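Pyruvate kinase 1 (PDB 4KCT) catalyses the transfer of phosphate from phosphoenolpyruvate to ADP, the last step of glycolysis, and also has an intrinsic decarboxylase activity that acts on oxaloacetate. Local coordinates at residues K18-R23 / I350-Q355; G80-T85 / M208-F213; V100-G105 / C164-H169; S302-P307 / T334-Y339; A394-V399 / D475-V480. All blocks are in the same frame, centred on the assembly; numbering follows the deposited sequence.

Contacts 1, 2 and 4 belong to the barrel domain of this pyruvate kinase, contact 3 to the small beta domain inserted into it, and contact 5 to the alpha/beta domain. Contact 2 lies at the active site: it supplies two potassium ligands, and the side chain of Asp-84 is about 5 Å from the bound pyruvate. In contact 4, farther off, the side chain of Lys-336 is about 13 Å from the bound pyruvic acid. Contact 1 is nearest to contact 5, at about 6 Å between nearest atoms. In contact 5 the side chain of Val-399 is about 5 Å from the bound sugar bisphosphate. Contacts 3 and 5 are about 63 Å apart between centres.

Contact 1. Residues K18-R23 / I350-Q355; sequences KHRANR and ICVEAQ
Gln-355 reaches from helix 340-356 and grips the backbone of loop 18-23 with both ends of its amide. Its NE2 donates to His-19 O at 2.9 Å, and the bond is nearly straight at 168°. The acceptor lies in the amide plane of Gln-355. Its OE1 accepts from Ala-21 N at 2.7 Å, with that donor above the plane of the amide carbonyl. CG is anti to the backbone N (chi1 171°) and the chain runs extended beyond it, which carries the amide out to the loop.

Arg-20 lies between these two backbone partners and turns its aliphatic part to the helix. Its CB sits 3.5 Å from Val-352 CG2, and the two side chains cross at about a right angle. Its CD meets Cys-351 CB at 4.0 Å. Cys-351 SG touches Asn-22 CB.

Water 1 donates to Gln-355 OE1 at 2.6 Å. It also donates to Asn-22 OD1 and accepts from Asn-22 N. The loop leads into strand 23-27, the first of the TIM barrel, while helix 340-356 follows the eighth strand, 327-330. The contact thus ties the lead-in to the first barrel strand to the helix after the eighth. Ala-21 also bonds to the backbone of Ser-437, outside both segments.

Gln-355 OE1 therefore takes two donors, and one uncharged amide meets both a C=O and an N-H of the loop.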
# COMPACT_ATOMS: atom_id res chain seq x y z
N LYS A 18 0.97 -9.21 -28.83
CA LYS A 18 1.48 -9.77 -30.09
C LYS A 18 2.59 -10.80 -29.86
O LYS A 18 2.81 -11.67 -30.67
CB LYS A 18 1.99 -8.67 -31.00
CG LYS A 18 0.90 -7.76 -31.54
CD LYS A 18 1.48 -6.68 -32.45
CE LYS A 18 2.19 -5.60 -31.64
NZ LYS A 18 2.59 -4.46 -32.51
N HIS A 19 3.34 -10.65 -28.76
CA HIS A 19 4.52 -11.50 -28.56
C HIS A 19 4.38 -12.31 -27.30
O HIS A 19 4.35 -11.77 -26.20
CB HIS A 19 5.79 -10.65 -28.52
CG HIS A 19 5.88 -9.68 -29.67
ND1 HIS A 19 5.89 -10.08 -30.97
CD2 HIS A 19 5.84 -8.27 -29.69
CE1 HIS A 19 5.87 -8.99 -31.78
NE2 HIS A 19 5.82 -7.89 -31.00
N ARG A 20 4.28 -13.62 -27.46
CA ARG A 20 3.99 -14.50 -26.32
C ARG A 20 5.24 -14.53 -25.44
O ARG A 20 6.33 -14.82 -25.92
CB ARG A 20 3.68 -15.92 -26.84
CG ARG A 20 3.61 -16.98 -25.75
CD ARG A 20 2.90 -18.23 -26.28
NE ARG A 20 3.48 -18.71 -27.55
CZ ARG A 20 4.62 -19.41 -27.61
NH1 ARG A 20 5.25 -19.75 -26.48
NH2 ARG A 20 5.03 -19.92 -28.76
N ALA A 21 5.05 -14.31 -24.14
CA ALA A 21 6.17 -14.29 -23.20
C ALA A 21 6.48 -15.68 -22.65
O ALA A 21 7.65 -16.01 -22.38
CB ALA A 21 5.87 -13.33 -22.06
N ASN A 22 5.44 -16.47 -22.36
CA ASN A 22 5.66 -17.78 -21.72
C ASN A 22 6.12 -18.84 -22.72
O ASN A 22 5.99 -18.68 -23.94
CB ASN A 22 4.40 -18.26 -20.97
CG ASN A 22 4.00 -17.31 -19.87
OD1 ASN A 22 3.19 -16.39 -20.09
ND2 ASN A 22 4.68 -17.42 -18.72
N ARG A 23 6.70 -19.92 -22.19
CA ARG A 23 7.40 -20.89 -23.03
C ARG A 23 6.78 -22.27 -22.85
O ARG A 23 6.31 -22.60 -21.77
CB ARG A 23 8.91 -20.92 -22.70
CG ARG A 23 9.61 -19.57 -22.96
CD ARG A 23 9.65 -19.28 -24.46
NE ARG A 23 10.18 -17.94 -24.74
CZ ARG A 23 9.45 -16.91 -25.21
NH1 ARG A 23 8.13 -17.03 -25.33
NH2 ARG A 23 10.03 -15.74 -25.44
N ILE A 350 -3.77 -19.68 -25.06
CA ILE A 350 -4.13 -19.49 -23.65
C ILE A 350 -3.04 -18.68 -22.91
O ILE A 350 -3.37 -17.78 -22.11
CB ILE A 350 -4.38 -20.84 -22.92
CG1 ILE A 350 -5.53 -21.64 -23.58
CG2 ILE A 350 -4.68 -20.63 -21.44
CD1 ILE A 350 -5.42 -23.15 -23.23
N CYS A 351 -1.77 -19.06 -23.09
CA CYS A 351 -0.67 -18.30 -22.51
C CYS A 351 -0.78 -16.82 -22.84
O CYS A 351 -0.66 -15.96 -21.98
CB CYS A 351 0.67 -18.80 -23.04
SG CYS A 351 1.13 -20.36 -22.27
N VAL A 352 -1.00 -16.53 -24.12
CA VAL A 352 -1.14 -15.13 -24.55
C VAL A 352 -2.30 -14.38 -23.90
O VAL A 352 -2.15 -13.20 -23.50
CB VAL A 352 -1.17 -15.01 -26.09
CG1 VAL A 352 -1.68 -13.62 -26.51
CG2 VAL A 352 0.22 -15.27 -26.66
N GLU A 353 -3.47 -15.03 -23.78
CA GLU A 353 -4.60 -14.41 -23.09
C GLU A 353 -4.25 -14.11 -21.62
O GLU A 353 -4.56 -13.03 -21.12
CB GLU A 353 -5.86 -15.29 -23.14
CG GLU A 353 -6.53 -15.37 -24.48
CD GLU A 353 -7.24 -14.09 -24.88
OE1 GLU A 353 -7.58 -13.96 -26.07
OE2 GLU A 353 -7.57 -13.29 -23.99
N ALA A 354 -3.68 -15.10 -20.93
CA ALA A 354 -3.29 -14.93 -19.52
C ALA A 354 -2.26 -13.80 -19.35
O ALA A 354 -2.43 -12.93 -18.53
CB ALA A 354 -2.71 -16.23 -18.97
N GLN A 355 -1.23 -13.81 -20.18
CA GLN A 355 -0.26 -12.71 -20.27
C GLN A 355 -0.92 -11.34 -20.46
O GLN A 355 -0.65 -10.40 -19.71
CB GLN A 355 0.71 -13.00 -21.44
CG GLN A 355 1.65 -11.86 -21.81
CD GLN A 355 2.47 -12.20 -23.04
OE1 GLN A 355 2.59 -13.37 -23.42
NE2 GLN A 355 3.06 -11.18 -23.67
O HOH W 1 2.61 -15.87 -22.69

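Contact 2. Residues G80-T85 / M208-F213; sequences GIALDT and MIFASF. With K (potassium ion), chain D.
This is a parallel pairing of two neighbouring barrel strands, 80-84 and 208-211, buried near the middle of the chain and ending at the potassium site. The strand axes are 29° apart. Leu-83 N donates to Met-208 O at 2.9 Å, and Leu-83 O accepts from Phe-210 N. Thr-85 N then bonds to Phe-210 O.

Ala-82, Asp-84, Met-208 and Phe-210 share one face of the sheet. Ala-82 CB stands over the Phe-210 ring in a CH-pi contact, 3.6 Å from the ring centroid and nearest CZ. Ala-82 CB also presses tightly on Met-208 CG at 3.5 Å. Asp-84 OD2 lies at the ring edge, in its plane, and the carboxylate is turned 84° from the ring. On the other face Leu-83 CB meets Ile-209 CD1.

These are the third and fourth strands of the eight-stranded TIM barrel. The small beta domain is inserted in the chain between them. At their C-terminal ends, Ser-212 is bonded twice to Thr-85: OG donates to Thr-85 O at 2.7 Å, and N donates to Thr-85 OG1 at 3.0 Å. Thr-85 O also binds potassium at 2.8 Å, so one carbonyl serves both the hydroxyl and the metal. Asp-84 OD1 binds the ion at 2.7 Å. Asn-52, Ser-54 and waters 2 and 3 complete the shell. Asp-84 OD2 forms salt bridges with Arg-50 and Lys-239, and Lys-239 lines the pyruvate pocket.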
# COMPACT_ATOMS: atom_id res chain seq x y z
N GLY A 80 15.72 -25.95 -27.20
CA GLY A 80 16.33 -26.64 -26.07
C GLY A 80 16.02 -28.13 -26.14
O GLY A 80 14.92 -28.52 -26.54
N ILE A 81 16.95 -28.96 -25.69
CA ILE A 81 16.69 -30.39 -25.55
C ILE A 81 16.88 -30.81 -24.08
O ILE A 81 17.92 -30.52 -23.46
CB ILE A 81 17.62 -31.23 -26.47
CG1 ILE A 81 17.29 -30.97 -27.94
CG2 ILE A 81 17.46 -32.72 -26.15
CD1 ILE A 81 18.29 -31.59 -28.93
N ALA A 82 15.81 -31.35 -23.48
CA ALA A 82 15.82 -31.73 -22.07
C ALA A 82 15.79 -33.23 -21.92
O ALA A 82 14.99 -33.91 -22.56
CB ALA A 82 14.62 -31.09 -21.32
N LEU A 83 16.57 -33.74 -20.96
CA LEU A 83 16.57 -35.16 -20.65
C LEU A 83 15.90 -35.36 -19.29
O LEU A 83 16.38 -34.84 -18.28
CB LEU A 83 18.02 -35.70 -20.63
CG LEU A 83 18.18 -37.23 -20.53
CD1 LEU A 83 19.58 -37.65 -20.98
CD2 LEU A 83 17.89 -37.72 -19.10
N ASP A 84 14.73 -36.00 -19.28
CA ASP A 84 13.95 -36.17 -18.04
C ASP A 84 14.21 -37.58 -17.48
O ASP A 84 13.88 -38.56 -18.12
CB ASP A 84 12.44 -35.95 -18.33
CG ASP A 84 11.58 -35.93 -17.06
OD1 ASP A 84 11.70 -36.87 -16.25
OD2 ASP A 84 10.74 -35.00 -16.90
N THR A 85 14.88 -37.67 -16.32
CA THR A 85 15.42 -38.96 -15.86
C THR A 85 14.30 -39.90 -15.39
O THR A 85 13.23 -39.45 -14.95
CB THR A 85 16.44 -38.79 -14.71
OG1 THR A 85 15.79 -38.16 -13.61
CG2 THR A 85 17.60 -37.92 -15.17
N MET A 208 19.65 -29.43 -20.81
CA MET A 208 19.20 -29.45 -19.43
C MET A 208 18.74 -30.84 -19.03
O MET A 208 18.29 -31.63 -19.87
CB MET A 208 18.04 -28.43 -19.24
CG MET A 208 16.83 -28.71 -20.13
SD MET A 208 15.68 -27.31 -20.27
CE MET A 208 16.63 -26.18 -21.33
N ILE A 209 18.83 -31.12 -17.74
CA ILE A 209 18.28 -32.33 -17.16
C ILE A 209 17.07 -31.94 -16.31
O ILE A 209 17.15 -31.00 -15.52
CB ILE A 209 19.30 -32.97 -16.19
CG1 ILE A 209 20.67 -33.12 -16.87
CG2 ILE A 209 18.76 -34.30 -15.65
CD1 ILE A 209 20.65 -33.99 -18.13
N PHE A 210 15.96 -32.63 -16.49
CA PHE A 210 14.86 -32.57 -15.55
C PHE A 210 15.04 -33.75 -14.60
O PHE A 210 14.79 -34.90 -14.98
CB PHE A 210 13.51 -32.72 -16.28
CG PHE A 210 13.21 -31.63 -17.29
CD1 PHE A 210 13.93 -30.44 -17.30
CD2 PHE A 210 12.15 -31.78 -18.18
CE1 PHE A 210 13.61 -29.42 -18.21
CE2 PHE A 210 11.79 -30.76 -19.04
CZ PHE A 210 12.54 -29.59 -19.08
N ALA A 211 15.52 -33.47 -13.39
CA ALA A 211 15.98 -34.53 -12.48
C ALA A 211 14.82 -34.96 -11.59
O ALA A 211 14.27 -34.14 -10.84
CB ALA A 211 17.14 -34.03 -11.62
N SER A 212 14.45 -36.23 -11.69
CA SER A 212 13.26 -36.75 -11.02
C SER A 212 13.43 -36.90 -9.52
O SER A 212 14.53 -37.23 -9.01
CB SER A 212 12.83 -38.08 -11.63
OG SER A 212 12.30 -37.87 -12.93
N PHE A 213 12.32 -36.65 -8.82
CA PHE A 213 12.21 -36.94 -7.37
C PHE A 213 13.33 -36.35 -6.53
O PHE A 213 13.86 -37.02 -5.63
CB PHE A 213 12.11 -38.47 -7.13
CG PHE A 213 10.73 -38.91 -6.76
CD1 PHE A 213 10.27 -38.78 -5.44
CD2 PHE A 213 9.81 -39.28 -7.76
CE1 PHE A 213 8.95 -39.10 -5.11
CE2 PHE A 213 8.50 -39.61 -7.44
CZ PHE A 213 8.06 -39.49 -6.11
K K D . 10.82 -39.39 -16.28
O HOH W 2 10.30 -40.27 -13.88
O HOH W 3 8.11 -38.50 -15.76

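Contact 3. Residues V100-G105 / C164-H169; sequences VSFAPG and CHVNNH
Pro-104 lies over one face of the His-169 imidazole, with CD above the centre of the ring. This CH-pi contact puts Pro-104 CD 3.4 Å from the His-169 ring centroid and 12° off the ring normal. CG of His-169 is anti to the carbonyl carbon (chi1 -77°), and the end of the side chain comes back toward the proline. Ala-103 CB touches the same ring at CD2 and NE2.

Val-166 fills the inner side. Val-166 CG2 meets Phe-102 CD1 at 3.9 Å, and the two side chains cross at about a right angle. Val-166 CG1 rests 3.5 Å from Ala-103 O. Leu-151 and Val-108 also pack on Val-166.

The hydrogen bond across the contact is Gly-105 N to Val-166 O, 2.8 Å and 162°. Pro-104 CA makes a CA-H...O contact with the same carbonyl. His-165 brings NE2 to within 3.4 Å of Gly-105 CA.

The segments leave strands 99-102 and 161-166 of the inserted beta domain, and the centre of the contact is about 36 Å from the centre of the chain. His-170, next in the chain, pairs with Phe-102 through the backbone. With a single hydrogen bond across it, the contact relies mainly on dispersion and CH-pi packing.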
# COMPACT_ATOMS: atom_id res chain seq x y z
N VAL A 100 -3.07 -60.59 -8.67
CA VAL A 100 -3.88 -60.86 -7.48
C VAL A 100 -4.93 -59.75 -7.34
O VAL A 100 -4.64 -58.58 -7.60
CB VAL A 100 -3.01 -60.87 -6.20
CG1 VAL A 100 -3.88 -60.72 -4.97
CG2 VAL A 100 -2.20 -62.15 -6.11
N SER A 101 -6.13 -60.13 -6.92
CA SER A 101 -7.21 -59.14 -6.72
C SER A 101 -7.55 -58.95 -5.24
O SER A 101 -7.66 -59.93 -4.49
CB SER A 101 -8.46 -59.55 -7.50
OG SER A 101 -8.24 -59.43 -8.88
N PHE A 102 -7.65 -57.69 -4.82
CA PHE A 102 -7.96 -57.37 -3.42
C PHE A 102 -9.31 -56.69 -3.34
O PHE A 102 -9.72 -55.98 -4.26
CB PHE A 102 -6.90 -56.43 -2.83
CG PHE A 102 -5.51 -57.02 -2.79
CD1 PHE A 102 -5.06 -57.68 -1.66
CD2 PHE A 102 -4.64 -56.87 -3.87
CE1 PHE A 102 -3.78 -58.20 -1.61
CE2 PHE A 102 -3.35 -57.37 -3.82
CZ PHE A 102 -2.92 -58.04 -2.68
N ALA A 103 -9.96 -56.85 -2.19
CA ALA A 103 -11.23 -56.18 -1.92
C ALA A 103 -11.10 -55.38 -0.62
O ALA A 103 -10.27 -55.71 0.23
CB ALA A 103 -12.35 -57.21 -1.81
N PRO A 104 -11.91 -54.32 -0.47
CA PRO A 104 -11.90 -53.55 0.78
C PRO A 104 -12.00 -54.48 1.98
O PRO A 104 -12.73 -55.47 1.94
CB PRO A 104 -13.17 -52.68 0.68
CG PRO A 104 -13.53 -52.68 -0.77
CD PRO A 104 -13.09 -54.01 -1.30
N GLY A 105 -11.24 -54.18 3.03
CA GLY A 105 -11.28 -54.97 4.25
C GLY A 105 -10.33 -56.16 4.25
O GLY A 105 -10.03 -56.72 5.30
N CYS A 164 -1.56 -54.76 6.94
CA CYS A 164 -2.23 -53.61 6.30
C CYS A 164 -3.69 -53.93 6.00
O CYS A 164 -4.07 -55.09 5.82
CB CYS A 164 -1.51 -53.23 5.00
SG CYS A 164 0.20 -52.68 5.22
N HIS A 165 -4.50 -52.89 5.88
CA HIS A 165 -5.91 -53.03 5.57
C HIS A 165 -6.14 -52.47 4.20
O HIS A 165 -5.82 -51.32 3.95
CB HIS A 165 -6.73 -52.26 6.60
CG HIS A 165 -8.20 -52.16 6.27
ND1 HIS A 165 -8.70 -51.24 5.41
CD2 HIS A 165 -9.31 -52.83 6.80
CE1 HIS A 165 -10.05 -51.34 5.37
NE2 HIS A 165 -10.42 -52.31 6.22
N VAL A 166 -6.65 -53.29 3.28
CA VAL A 166 -6.94 -52.82 1.92
C VAL A 166 -8.18 -51.92 1.91
O VAL A 166 -9.22 -52.28 2.47
CB VAL A 166 -7.19 -54.00 0.97
CG1 VAL A 166 -7.68 -53.50 -0.40
CG2 VAL A 166 -5.92 -54.83 0.83
N ASN A 167 -8.07 -50.75 1.26
CA ASN A 167 -9.15 -49.76 1.29
C ASN A 167 -10.11 -49.88 0.13
O ASN A 167 -11.26 -49.49 0.24
CB ASN A 167 -8.61 -48.34 1.36
CG ASN A 167 -8.02 -48.01 2.70
OD1 ASN A 167 -7.06 -47.26 2.80
ND2 ASN A 167 -8.49 -48.69 3.73
N ASN A 168 -9.64 -50.37 -1.01
CA ASN A 168 -10.48 -50.40 -2.20
C ASN A 168 -10.20 -51.56 -3.13
O ASN A 168 -9.16 -52.22 -3.00
CB ASN A 168 -10.41 -49.06 -2.95
CG ASN A 168 -8.99 -48.65 -3.28
OD1 ASN A 168 -8.16 -48.44 -2.39
ND2 ASN A 168 -8.73 -48.42 -4.55
N HIS A 169 -11.16 -51.87 -3.99
CA HIS A 169 -11.01 -52.96 -4.96
C HIS A 169 -9.89 -52.63 -5.90
O HIS A 169 -9.82 -51.54 -6.41
CB HIS A 169 -12.31 -53.15 -5.77
CG HIS A 169 -13.41 -53.87 -5.01
ND1 HIS A 169 -14.42 -53.21 -4.40
CD2 HIS A 169 -13.64 -55.24 -4.80
CE1 HIS A 169 -15.26 -54.11 -3.84
NE2 HIS A 169 -14.79 -55.34 -4.08

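Contact 4. Residues S302-P307 / T334-Y339; sequences SMTSNP and TAKGKY
Water 4 bridges the two segments: it donates to Met-303 O at 2.7 Å and accepts from Tyr-339 N at 2.8 Å. Both segments lie in connections of the TIM barrel, one between strand 293-296 and helix 311-323, the other running from the end of helix 332-335 to helix 340-356. Tyr-339 is the N-cap residue of helix 340-356.

A direct bond lies beside the water. Lys-338 N donates to Thr-304 O at 2.9 Å, with an angle of 164°. Gly-337 packs close here: its CA is 3.4 Å from Thr-304 O and 3.8 Å from Thr-304 CG2.

Tyr-339 has the most surface buried. CG is anti to the carbonyl carbon (chi1 -57°), and the ring reaches residues 305-307. Pro-307 lies over one face, with CA above the ring centre and CB in a CH-pi contact. Lys-338 CG is on the opposite face, offset toward the rim. Met-303 O sits at the ring edge, near its plane. Pro-307 also packs on Val-148 of a second subunit. Within the first segment, Ser-302 O accepts from both Ser-305 N and Asn-306 N. Pro-307 CD is 3.9 Å from Tyr-339 CE2.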
# COMPACT_ATOMS: atom_id res chain seq x y z
N SER A 302 -7.14 -33.87 -21.93
CA SER A 302 -8.23 -34.43 -22.74
C SER A 302 -7.93 -34.23 -24.24
O SER A 302 -8.51 -34.92 -25.09
CB SER A 302 -9.55 -33.76 -22.39
OG SER A 302 -9.58 -32.42 -22.88
N MET A 303 -7.02 -33.30 -24.56
CA MET A 303 -6.61 -33.14 -25.98
C MET A 303 -5.68 -34.25 -26.49
O MET A 303 -5.32 -34.26 -27.66
CB MET A 303 -5.98 -31.76 -26.25
CG MET A 303 -6.97 -30.60 -26.14
SD MET A 303 -6.42 -29.08 -26.98
CE MET A 303 -6.54 -29.57 -28.69
N THR A 304 -5.35 -35.20 -25.62
CA THR A 304 -4.75 -36.43 -26.09
C THR A 304 -5.67 -37.11 -27.13
O THR A 304 -5.19 -37.64 -28.15
CB THR A 304 -4.41 -37.38 -24.92
OG1 THR A 304 -3.61 -36.67 -23.96
CG2 THR A 304 -3.59 -38.63 -25.43
N SER A 305 -6.98 -36.94 -26.94
CA SER A 305 -8.00 -37.67 -27.71
C SER A 305 -8.96 -36.74 -28.43
O SER A 305 -9.75 -37.20 -29.24
CB SER A 305 -8.84 -38.56 -26.79
OG SER A 305 -8.14 -39.73 -26.46
N ASN A 306 -9.11 -35.53 -27.89
CA ASN A 306 -10.15 -34.61 -28.36
C ASN A 306 -9.55 -33.36 -28.94
O ASN A 306 -8.46 -32.95 -28.55
CB ASN A 306 -11.13 -34.25 -27.24
CG ASN A 306 -11.74 -35.47 -26.56
OD1 ASN A 306 -12.47 -36.23 -27.18
ND2 ASN A 306 -11.39 -35.69 -25.30
N PRO A 307 -10.21 -32.79 -29.95
CA PRO A 307 -9.64 -31.71 -30.71
C PRO A 307 -9.72 -30.35 -29.97
O PRO A 307 -9.18 -29.36 -30.45
CB PRO A 307 -10.51 -31.68 -32.00
CG PRO A 307 -11.80 -32.28 -31.58
CD PRO A 307 -11.45 -33.33 -30.56
N THR A 334 1.42 -34.40 -26.43
CA THR A 334 2.28 -34.35 -27.62
C THR A 334 3.02 -35.66 -27.92
O THR A 334 3.41 -35.90 -29.05
CB THR A 334 3.30 -33.19 -27.57
OG1 THR A 334 4.06 -33.28 -26.35
CG2 THR A 334 2.56 -31.82 -27.61
N ALA A 335 3.34 -36.42 -26.88
CA ALA A 335 4.11 -37.64 -27.08
C ALA A 335 3.25 -38.68 -27.83
O ALA A 335 3.72 -39.32 -28.76
CB ALA A 335 4.57 -38.22 -25.74
N LYS A 336 2.01 -38.85 -27.40
CA LYS A 336 1.19 -39.92 -27.99
C LYS A 336 -0.22 -39.51 -28.39
O LYS A 336 -0.97 -40.33 -28.86
CB LYS A 336 1.15 -41.14 -27.09
CG LYS A 336 0.54 -40.91 -25.74
CD LYS A 336 0.86 -42.08 -24.81
CE LYS A 336 -0.23 -42.26 -23.75
NZ LYS A 336 -0.82 -40.96 -23.31
N GLY A 337 -0.52 -38.23 -28.34
CA GLY A 337 -1.84 -37.79 -28.67
C GLY A 337 -2.14 -37.73 -30.16
O GLY A 337 -1.24 -37.81 -31.01
N LYS A 338 -3.41 -37.51 -30.45
CA LYS A 338 -3.92 -37.45 -31.81
C LYS A 338 -3.80 -36.03 -32.40
O LYS A 338 -3.91 -35.86 -33.60
CB LYS A 338 -5.40 -37.86 -31.78
CG LYS A 338 -6.00 -38.28 -33.11
CD LYS A 338 -7.35 -38.94 -32.85
CE LYS A 338 -8.26 -38.84 -34.06
NZ LYS A 338 -9.62 -39.33 -33.71
N TYR A 339 -3.66 -35.02 -31.54
CA TYR A 339 -3.70 -33.64 -31.99
C TYR A 339 -2.51 -32.82 -31.46
O TYR A 339 -2.72 -31.76 -30.85
CB TYR A 339 -5.02 -32.96 -31.56
CG TYR A 339 -6.27 -33.66 -32.04
CD1 TYR A 339 -6.73 -33.48 -33.35
CD2 TYR A 339 -7.01 -34.48 -31.19
CE1 TYR A 339 -7.87 -34.13 -33.80
CE2 TYR A 339 -8.16 -35.12 -31.63
CZ TYR A 339 -8.57 -34.95 -32.94
OH TYR A 339 -9.71 -35.57 -33.38
O HOH W 4 -2.94 -34.60 -28.90

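Contact 5. Residues A394-V399 / D475-V480; sequences AKAMLV and DVVVVV
Met-397 and Val-478 lie side by side and point the same way, with Met-397 CE 4.1 Å from Val-478 CG1. The methionine chain bends at its last torsion (chi3 68°), which turns the methyl toward the valine. Val-478 CG2, the other branch, fits against Ala-394 CB at 3.9 Å. The small alanine thus takes one branch of the valine and the methionine the other. Ala-385 of helix 377-392 covers Met-397 and Val-480.

On the opposite face, Val-477 CG1 sits 3.4 Å from Ala-396 O and also meets Leu-398 CB. Val-479 CG2 is looser against Leu-398 CB at 4.3 Å.

The backbones are parallel neighbours in the central sheet of the alpha/beta domain, and helices 377-392 and 405-412 pack on the face of Met-397 and Val-399. Leu-398 N donates to Val-478 O, and Val-480 N to Leu-398 O, both at 2.8 Å. Val-478 N donates to Ala-396 O at 3.2 Å.

At the Lys-395 end the pairing is weaker. Lys-395 N bonds only weakly to Val-476 O, and water 5 bridges them. The extended Lys-395 runs obliquely past Asp-475 in a long salt bridge, Lys-395 NZ to Asp-475 OD1 3.7 Å. Asp-475 OD2 accepts from Ser-472 N.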
# COMPACT_ATOMS: atom_id res chain seq x y z
N ALA A 394 8.73 0.99 -23.40
CA ALA A 394 9.64 0.39 -24.38
C ALA A 394 8.95 -0.80 -25.04
O ALA A 394 8.27 -1.57 -24.37
CB ALA A 394 10.92 -0.07 -23.69
N LYS A 395 9.21 -1.01 -26.34
CA LYS A 395 8.65 -2.19 -27.03
C LYS A 395 9.55 -3.42 -26.95
O LYS A 395 9.10 -4.56 -27.16
CB LYS A 395 8.31 -1.85 -28.48
CG LYS A 395 7.16 -0.86 -28.58
CD LYS A 395 6.49 -0.89 -29.93
CE LYS A 395 5.29 0.02 -29.93
NZ LYS A 395 4.96 0.47 -31.32
N ALA A 396 10.81 -3.21 -26.59
CA ALA A 396 11.71 -4.32 -26.33
C ALA A 396 12.83 -3.93 -25.41
O ALA A 396 13.16 -2.74 -25.29
CB ALA A 396 12.28 -4.88 -27.66
N MET A 397 13.48 -4.93 -24.85
CA MET A 397 14.74 -4.73 -24.18
C MET A 397 15.76 -5.58 -24.91
O MET A 397 15.40 -6.55 -25.58
CB MET A 397 14.63 -5.18 -22.72
CG MET A 397 13.54 -4.42 -21.95
SD MET A 397 13.49 -4.92 -20.20
CE MET A 397 15.08 -4.27 -19.61
N LEU A 398 17.02 -5.22 -24.78
CA LEU A 398 18.11 -5.92 -25.43
C LEU A 398 19.21 -6.10 -24.39
O LEU A 398 19.55 -5.14 -23.70
CB LEU A 398 18.63 -5.06 -26.61
CG LEU A 398 19.90 -5.49 -27.34
CD1 LEU A 398 19.76 -6.90 -27.85
CD2 LEU A 398 20.10 -4.53 -28.52
N VAL A 399 19.70 -7.33 -24.22
CA VAL A 399 20.76 -7.60 -23.24
C VAL A 399 21.84 -8.48 -23.88
O VAL A 399 21.53 -9.37 -24.68
CB VAL A 399 20.20 -8.30 -21.96
CG1 VAL A 399 19.49 -9.63 -22.30
CG2 VAL A 399 21.30 -8.50 -20.89
N ASP A 475 11.10 3.69 -32.28
CA ASP A 475 10.72 3.10 -30.98
C ASP A 475 11.92 3.14 -30.02
O ASP A 475 13.07 2.89 -30.43
CB ASP A 475 10.23 1.65 -31.13
CG ASP A 475 8.82 1.56 -31.82
OD1 ASP A 475 8.05 2.53 -31.75
OD2 ASP A 475 8.54 0.54 -32.47
N VAL A 476 11.61 3.25 -28.72
CA VAL A 476 12.64 3.14 -27.69
C VAL A 476 12.91 1.67 -27.35
O VAL A 476 11.99 0.89 -27.16
CB VAL A 476 12.24 3.88 -26.40
CG1 VAL A 476 13.45 3.98 -25.45
CG2 VAL A 476 11.73 5.26 -26.72
N VAL A 477 14.19 1.31 -27.22
CA VAL A 477 14.59 -0.01 -26.72
C VAL A 477 15.52 0.20 -25.53
O VAL A 477 16.32 1.14 -25.54
CB VAL A 477 15.33 -0.80 -27.80
CG1 VAL A 477 15.92 -2.08 -27.22
CG2 VAL A 477 14.38 -1.15 -28.93
N VAL A 478 15.35 -0.60 -24.48
CA VAL A 478 16.24 -0.50 -23.31
C VAL A 478 17.37 -1.50 -23.48
O VAL A 478 17.12 -2.70 -23.67
CB VAL A 478 15.49 -0.76 -21.98
CG1 VAL A 478 16.47 -0.62 -20.79
CG2 VAL A 478 14.31 0.22 -21.84
N VAL A 479 18.61 -1.02 -23.43
CA VAL A 479 19.77 -1.84 -23.84
C VAL A 479 20.71 -1.98 -22.64
O VAL A 479 21.18 -0.99 -22.09
CB VAL A 479 20.55 -1.17 -24.98
CG1 VAL A 479 21.76 -2.01 -25.39
CG2 VAL A 479 19.62 -0.91 -26.16
N VAL A 480 21.02 -3.22 -22.29
CA VAL A 480 21.77 -3.51 -21.08
C VAL A 480 23.03 -4.30 -21.46
O VAL A 480 22.95 -5.36 -22.11
CB VAL A 480 20.93 -4.36 -20.10
CG1 VAL A 480 21.77 -4.81 -18.89
CG2 VAL A 480 19.66 -3.58 -19.66
O HOH W 5 9.47 0.98 -27.93